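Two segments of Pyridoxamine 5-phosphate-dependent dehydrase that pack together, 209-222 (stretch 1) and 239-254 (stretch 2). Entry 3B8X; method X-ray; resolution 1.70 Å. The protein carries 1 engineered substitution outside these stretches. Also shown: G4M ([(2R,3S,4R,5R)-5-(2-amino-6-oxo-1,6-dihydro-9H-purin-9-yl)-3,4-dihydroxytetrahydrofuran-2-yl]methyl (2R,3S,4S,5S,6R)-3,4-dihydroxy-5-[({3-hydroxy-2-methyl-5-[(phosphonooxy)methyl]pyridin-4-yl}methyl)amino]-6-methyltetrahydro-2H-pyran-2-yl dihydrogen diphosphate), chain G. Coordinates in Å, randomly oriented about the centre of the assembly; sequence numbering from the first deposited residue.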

# COMPACT_ATOMS: atom_id res chain seq x y z
N HIS B 209 -1.53 -12.01 14.31
CA HIS B 209 -0.80 -12.84 13.38
C HIS B 209 -1.31 -12.68 11.94
O HIS B 209 -0.50 -12.62 11.01
N ILE B 210 -2.62 -12.57 11.75
CA ILE B 210 -3.14 -12.44 10.39
C ILE B 210 -2.59 -11.15 9.80
O ILE B 210 -2.22 -11.07 8.63
N LEU B 211 -2.52 -10.14 10.64
CA LEU B 211 -2.02 -8.84 10.18
C LEU B 211 -0.56 -8.96 9.76
O LEU B 211 -0.16 -8.46 8.70
N LEU B 212 0.24 -9.64 10.58
CA LEU B 212 1.67 -9.81 10.29
C LEU B 212 1.92 -10.53 8.98
O LEU B 212 2.91 -10.26 8.28
N CYS B 213 1.02 -11.45 8.65
CA CYS B 213 1.13 -12.19 7.39
C CYS B 213 0.73 -11.36 6.16
O CYS B 213 1.43 -11.33 5.16
N ILE B 214 -0.44 -10.71 6.24
CA ILE B 214 -0.93 -9.96 5.09
C ILE B 214 -0.24 -8.62 4.84
O ILE B 214 -0.38 -8.02 3.74
N ARG B 215 0.49 -8.13 5.86
CA ARG B 215 1.23 -6.87 5.69
C ARG B 215 2.35 -7.13 4.73
O ARG B 215 2.85 -6.21 4.10
N ALA B 216 2.82 -8.38 4.67
CA ALA B 216 4.00 -8.61 3.86
C ALA B 216 3.94 -9.86 3.01
O ALA B 216 4.40 -10.92 3.43
N HIS B 217 3.40 -9.71 1.81
CA HIS B 217 3.35 -10.78 0.83
C HIS B 217 2.53 -12.01 1.13
O HIS B 217 2.49 -12.90 0.28
N GLY B 218 1.91 -12.09 2.30
CA GLY B 218 1.13 -13.25 2.65
C GLY B 218 2.03 -14.43 3.00
O GLY B 218 1.61 -15.57 2.99
N TRP B 219 3.28 -14.14 3.32
CA TRP B 219 4.23 -15.18 3.64
C TRP B 219 4.34 -15.41 5.15
O TRP B 219 3.67 -14.76 5.95
N THR B 220 5.16 -16.37 5.54
CA THR B 220 5.22 -16.68 6.95
C THR B 220 6.43 -16.11 7.65
O THR B 220 6.65 -16.38 8.81
N ARG B 221 7.22 -15.32 6.95
CA ARG B 221 8.45 -14.86 7.54
C ARG B 221 8.35 -14.14 8.87
O ARG B 221 9.28 -14.18 9.67
N ASN B 222 7.31 -13.35 9.04
CA ASN B 222 7.22 -12.49 10.20
C ASN B 222 6.36 -13.11 11.24
O ASN B 222 6.08 -12.48 12.24
N GLU B 239 12.04 -24.05 3.04
CA GLU B 239 10.59 -24.33 3.03
C GLU B 239 9.78 -23.10 3.46
O GLU B 239 8.81 -22.73 2.79
N GLU B 240 10.22 -22.42 4.51
CA GLU B 240 9.54 -21.22 4.97
C GLU B 240 10.09 -19.93 4.34
O GLU B 240 9.65 -18.84 4.67
N SER B 241 11.03 -20.06 3.42
CA SER B 241 11.59 -18.89 2.74
C SER B 241 10.44 -18.13 2.06
O SER B 241 10.11 -17.00 2.41
N PHE B 242 9.84 -18.81 1.08
CA PHE B 242 8.74 -18.27 0.29
C PHE B 242 7.53 -19.23 0.38
O PHE B 242 7.16 -19.94 -0.53
N LYS B 243 6.90 -19.25 1.54
CA LYS B 243 5.71 -20.05 1.74
C LYS B 243 4.58 -18.96 1.77
O LYS B 243 4.60 -18.05 2.62
N PHE B 244 3.60 -19.06 0.88
CA PHE B 244 2.53 -18.07 0.76
C PHE B 244 1.19 -18.62 1.22
O PHE B 244 0.68 -19.57 0.62
N VAL B 245 0.59 -18.01 2.24
CA VAL B 245 -0.62 -18.55 2.90
C VAL B 245 -1.93 -17.78 3.03
O VAL B 245 -2.96 -18.38 3.34
N LEU B 246 -1.89 -16.46 2.87
CA LEU B 246 -3.10 -15.63 2.89
C LEU B 246 -2.94 -14.63 1.73
O LEU B 246 -1.80 -14.22 1.45
N PRO B 247 -4.04 -14.27 1.06
CA PRO B 247 -3.97 -13.27 -0.02
C PRO B 247 -3.74 -11.89 0.60
O PRO B 247 -4.68 -11.20 0.96
N GLY B 248 -2.48 -11.47 0.71
CA GLY B 248 -2.14 -10.18 1.31
C GLY B 248 -1.56 -9.10 0.36
O GLY B 248 -1.80 -9.08 -0.87
N TYR B 249 -0.74 -8.24 0.95
CA TYR B 249 -0.18 -7.13 0.19
C TYR B 249 1.24 -6.96 0.64
O TYR B 249 1.71 -7.65 1.53
N ASN B 250 1.92 -6.00 0.04
CA ASN B 250 3.17 -5.56 0.63
C ASN B 250 2.82 -4.11 1.01
O ASN B 250 2.75 -3.23 0.12
N VAL B 251 2.52 -3.87 2.28
CA VAL B 251 2.28 -2.51 2.81
C VAL B 251 3.19 -2.26 4.02
O VAL B 251 2.81 -1.66 5.01
N ARG B 252 4.40 -2.77 3.93
CA ARG B 252 5.34 -2.59 4.99
C ARG B 252 5.74 -1.10 5.08
O ARG B 252 5.73 -0.40 4.06
N PRO B 253 6.06 -0.61 6.28
CA PRO B 253 6.51 0.77 6.41
C PRO B 253 8.01 0.68 6.26
O PRO B 253 8.58 -0.41 6.32
N LEU B 254 8.68 1.83 6.20
CA LEU B 254 10.14 1.85 6.09
C LEU B 254 10.77 1.82 7.47
O LEU B 254 10.17 2.29 8.44

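The two stretches are held together first by their backbones. Ile214 O accepts from Tyr249 N (2.8 Å), Arg215 O from Val251 N (3.0 Å), and Tyr249 O from His217 N (2.7 Å), so the carbonyls of Ile214 and Arg215 and the amide of His217 are satisfied by stretch 2. Within the type I' turn from Ala216 to Trp219, Gly218 O accepts a hydrogen bond from Val245 N at 2.7 Å, nearly in line. Gly218 suits the turn because positive phi favours glycine, and because a CB there would lie 2.1 Å from Leu246 O. At Gly248 the reason is steric: a CB would fall 2.7 Å from Ile214 CA.

Leu246 points toward stretch 1 in an m,t rotamer and fills the apolar end of the contact. Its CB lies 3.7 Å from both Cys213 SG and Ile214 CG2, and its CD1 is 4.1 Å from Ile210 CG2. Cys213, a t rotamer directed toward stretch 2, also brings SG to 3.7 Å from Val245 CG2; a small, polarizable thiol fits between these aliphatic groups. Leu246 N is buried by the contact and has no partner in the model.

At the other end the packing turns polar. Thr220, a p rotamer pointing toward stretch 2, uses both kinds of group: OG1 donates to Glu240 OE1 at 2.8 Å, while CG2 rests 4.1 Å from Val245 CG2. Glu240 is thereby shared, because its OE2 forms a very short salt bridge with Lys243 NZ (2.4 Å). Water 1 knits the backbones here, accepting from Thr220 N (3.0 Å) and donating to Glu240 O (2.8 Å); the direct bond from Thr220 N to Lys243 O, at 3.4 Å, is weak.

Arg221 reaches in two directions, as a long multivalent donor can. Its NE donates to Ser241 O at 3.0 Å, and its NH1 binds the G4M diphosphate through O1P (2.9 Å) and O4P (3.2 Å), matching positive charge to phosphate oxygens. Asn250, a t rotamer, divides its amide: OD1 accepts from Arg252 N at 3.1 Å, and ND2 donates to G4M OP1 at 2.9 Å. Its CB makes an off-centre CH-pi contact with the His217 ring.

Arg252, with chi1 m, chi2 t and chi3 m, presents one guanidinium face to His217 NE2, 3.9 Å from NH2. Its NH1 donates to water 2 (3.3 Å), which donates to Asn222 OD1 (2.6 Å). Trp219, a p rotamer, packs CB 3.9 Å from Phe244 CD2 and CZ3 4.2 Å from Phe242 CE1.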

# COMPACT_ATOMS: atom_id res chain seq x y z
CB HIS B 209 -0.82 -14.30 13.86
CG HIS B 209 -0.03 -14.51 15.11
ND1 HIS B 209 -0.03 -15.69 15.84
CD2 HIS B 209 0.80 -13.66 15.77
CE1 HIS B 209 0.77 -15.56 16.88
NE2 HIS B 209 1.28 -14.33 16.87
CB ILE B 210 -4.68 -12.36 10.33
CG1 ILE B 210 -5.31 -13.75 10.55
CG2 ILE B 210 -5.10 -11.87 8.97
CD1 ILE B 210 -6.83 -13.75 11.01
CB LEU B 211 -2.18 -7.75 11.25
CG LEU B 211 -3.67 -7.40 11.48
CD1 LEU B 211 -3.91 -6.64 12.78
CD2 LEU B 211 -4.26 -6.58 10.29
CB LEU B 212 2.36 -10.58 11.40
CG LEU B 212 2.42 -9.86 12.75
CD1 LEU B 212 2.96 -10.86 13.75
CD2 LEU B 212 3.32 -8.64 12.66
CB CYS B 213 0.22 -13.42 7.49
SG CYS B 213 0.08 -14.45 5.98
CB ILE B 214 -2.43 -9.87 5.06
CG1 ILE B 214 -2.93 -9.14 6.32
CG2 ILE B 214 -3.02 -11.24 4.82
CD1 ILE B 214 -4.44 -8.83 6.22
CB ARG B 215 1.99 -6.45 6.96
CG ARG B 215 2.88 -5.22 6.71
CD ARG B 215 3.40 -4.72 8.05
NE ARG B 215 4.15 -5.76 8.79
CZ ARG B 215 4.68 -5.59 10.00
NH1 ARG B 215 4.49 -4.46 10.68
NH2 ARG B 215 5.36 -6.59 10.57
CB ALA B 216 5.25 -8.68 4.75
CB HIS B 217 4.78 -11.21 0.47
CG HIS B 217 5.68 -10.08 0.12
ND1 HIS B 217 5.56 -9.39 -1.08
CD2 HIS B 217 6.74 -9.52 0.78
CE1 HIS B 217 6.52 -8.48 -1.14
NE2 HIS B 217 7.24 -8.53 -0.03
CB TRP B 219 5.59 -14.87 2.99
CG TRP B 219 6.34 -13.64 3.59
CD1 TRP B 219 6.10 -12.97 4.77
CD2 TRP B 219 7.44 -12.96 2.97
NE1 TRP B 219 7.05 -11.97 4.95
CE2 TRP B 219 7.89 -11.98 3.87
CE3 TRP B 219 8.18 -13.21 1.81
CZ2 TRP B 219 8.99 -11.17 3.59
CZ3 TRP B 219 9.31 -12.45 1.57
CH2 TRP B 219 9.67 -11.42 2.44
CB THR B 220 5.28 -18.19 7.12
OG1 THR B 220 6.48 -18.66 6.49
CG2 THR B 220 4.04 -18.83 6.46
CB ARG B 221 9.16 -13.93 6.57
CG ARG B 221 9.76 -14.69 5.44
CD ARG B 221 11.01 -14.01 4.93
NE ARG B 221 11.34 -14.55 3.62
CZ ARG B 221 12.16 -13.96 2.76
NH1 ARG B 221 12.76 -12.83 3.09
NH2 ARG B 221 12.39 -14.52 1.60
CB ASN B 222 6.69 -11.10 9.84
CG ASN B 222 7.56 -10.40 8.84
OD1 ASN B 222 7.12 -9.98 7.77
ND2 ASN B 222 8.82 -10.26 9.20
CB GLU B 239 10.26 -25.49 3.96
CG GLU B 239 9.16 -26.40 3.42
CD GLU B 239 8.02 -26.64 4.40
OE1 GLU B 239 8.01 -27.69 5.09
OE2 GLU B 239 7.10 -25.80 4.45
CB GLU B 240 9.67 -21.11 6.49
CG GLU B 240 9.14 -22.34 7.16
CD GLU B 240 7.59 -22.34 7.28
OE1 GLU B 240 6.97 -21.26 7.35
OE2 GLU B 240 6.96 -23.43 7.33
CB SER B 241 12.60 -19.37 1.69
OG SER B 241 13.21 -18.31 0.97
CB PHE B 242 9.16 -18.10 -1.20
CG PHE B 242 10.27 -17.09 -1.46
CD1 PHE B 242 10.44 -15.94 -0.69
CD2 PHE B 242 11.11 -17.26 -2.56
CE1 PHE B 242 11.45 -15.01 -1.00
CE2 PHE B 242 12.11 -16.33 -2.89
CZ PHE B 242 12.26 -15.18 -2.12
CB LYS B 243 5.89 -20.70 3.11
CG LYS B 243 4.76 -21.59 3.60
CD LYS B 243 5.37 -22.89 4.15
CE LYS B 243 4.61 -23.52 5.32
NZ LYS B 243 5.42 -24.66 5.88
CB PHE B 244 2.49 -17.63 -0.70
CG PHE B 244 3.71 -16.87 -1.11
CD1 PHE B 244 4.53 -17.33 -2.13
CD2 PHE B 244 4.05 -15.70 -0.44
CE1 PHE B 244 5.65 -16.60 -2.55
CE2 PHE B 244 5.20 -14.97 -0.85
CZ PHE B 244 5.99 -15.43 -1.91
CB VAL B 245 -0.26 -19.14 4.29
CG1 VAL B 245 0.89 -20.15 4.12
CG2 VAL B 245 0.22 -18.04 5.28
CB LEU B 246 -3.20 -14.87 4.22
CG LEU B 246 -3.68 -15.78 5.35
CD1 LEU B 246 -3.71 -14.95 6.58
CD2 LEU B 246 -5.06 -16.40 5.08
CB PRO B 247 -5.35 -13.37 -0.72
CG PRO B 247 -6.16 -14.42 0.07
CD PRO B 247 -5.42 -14.69 1.37
CB TYR B 249 -0.91 -5.82 0.64
CG TYR B 249 -2.41 -5.84 0.36
CD1 TYR B 249 -3.33 -6.34 1.31
CD2 TYR B 249 -2.90 -5.44 -0.89
CE1 TYR B 249 -4.71 -6.43 0.99
CE2 TYR B 249 -4.29 -5.57 -1.23
CZ TYR B 249 -5.20 -6.03 -0.27
OH TYR B 249 -6.57 -6.11 -0.57
CB ASN B 250 4.34 -5.53 -0.32
CG ASN B 250 5.53 -4.73 0.24
OD1 ASN B 250 5.41 -4.14 1.32
ND2 ASN B 250 6.66 -4.69 -0.50
CB VAL B 251 0.81 -2.25 3.17
CG1 VAL B 251 -0.03 -2.35 1.86
CG2 VAL B 251 0.35 -3.27 4.20
CB ARG B 252 6.59 -3.42 4.67
CG ARG B 252 6.41 -4.92 4.74
CD ARG B 252 7.76 -5.57 4.53
NE ARG B 252 8.38 -5.30 3.23
CZ ARG B 252 9.14 -6.18 2.59
NH1 ARG B 252 9.39 -7.37 3.13
NH2 ARG B 252 9.66 -5.87 1.40
CB PRO B 253 6.23 1.12 7.90
CG PRO B 253 6.14 -0.23 8.64
CD PRO B 253 5.99 -1.32 7.58
CB LEU B 254 10.59 3.11 5.36
CG LEU B 254 10.21 3.06 3.87
CD1 LEU B 254 10.59 4.35 3.20
CD2 LEU B 254 10.85 1.86 3.22
OP3 G4M G . 8.96 -6.83 -3.28
PL G4M G . 8.04 -5.80 -4.08
OP1 G4M G . 6.69 -5.51 -3.31
OP2 G4M G . 8.79 -4.42 -4.41
OP4 G4M G . 7.71 -6.36 -5.55
C5B G4M G . 6.82 -7.47 -5.49
C5L G4M G . 7.09 -8.41 -6.67
C6L G4M G . 6.14 -8.55 -7.68
N1L G4M G . 6.31 -9.38 -8.72
C2L G4M G . 7.34 -10.20 -8.78
C2A G4M G . 7.39 -11.18 -9.96
C3L G4M G . 8.35 -10.15 -7.79
O3L G4M G . 9.40 -11.00 -7.83
C4L G4M G . 8.22 -9.23 -6.71
C4A G4M G . 9.16 -9.20 -5.67
N4A G4M G . 10.21 -10.01 -5.72
C4G G4M G . 11.23 -9.89 -4.79
C5G G4M G . 11.77 -11.26 -4.37
C6G G4M G . 12.19 -12.03 -5.63
O5G G4M G . 12.93 -11.05 -3.57
C3G G4M G . 10.81 -9.10 -3.54
O3G G4M G . 11.53 -7.85 -3.53
C2G G4M G . 11.09 -9.93 -2.27
O2G G4M G . 10.89 -9.13 -1.09
C1G G4M G . 12.52 -10.56 -2.28
O1G G4M G . 12.58 -11.66 -1.35
P2 G4M G . 13.98 -11.42 -0.64
O3P G4M G . 15.19 -11.32 -1.70
O4P G4M G . 14.23 -12.69 0.29
OPP G4M G . 13.87 -10.03 0.20
P G4M G . 14.82 -10.12 1.51
O1P G4M G . 15.16 -11.62 1.99
O2P G4M G . 14.01 -9.39 2.69
O5' G4M G . 16.20 -9.27 1.28
C5' G4M G . 17.06 -9.91 0.34
C4' G4M G . 18.50 -9.88 0.84
O4' G4M G . 19.00 -8.51 0.97
C3' G4M G . 18.60 -10.52 2.26
O3' G4M G . 19.83 -11.23 2.43
C2' G4M G . 18.49 -9.30 3.20
O2' G4M G . 19.27 -9.51 4.39
C1' G4M G . 19.14 -8.19 2.37
N9 G4M G . 18.52 -6.90 2.67
C8 G4M G . 17.21 -6.57 2.47
N7 G4M G . 17.03 -5.33 2.85
C4 G4M G . 19.16 -5.84 3.21
C5 G4M G . 18.21 -4.83 3.32
C6 G4M G . 18.63 -3.57 3.83
O6 G4M G . 17.86 -2.64 3.92
N3 G4M G . 20.42 -5.62 3.58
C2 G4M G . 20.79 -4.46 4.07
N1 G4M G . 19.92 -3.43 4.19
N2 G4M G . 22.09 -4.28 4.44
O HOH W 1 7.68 -17.00 3.95
O HOH W 2 8.52 -8.86 5.93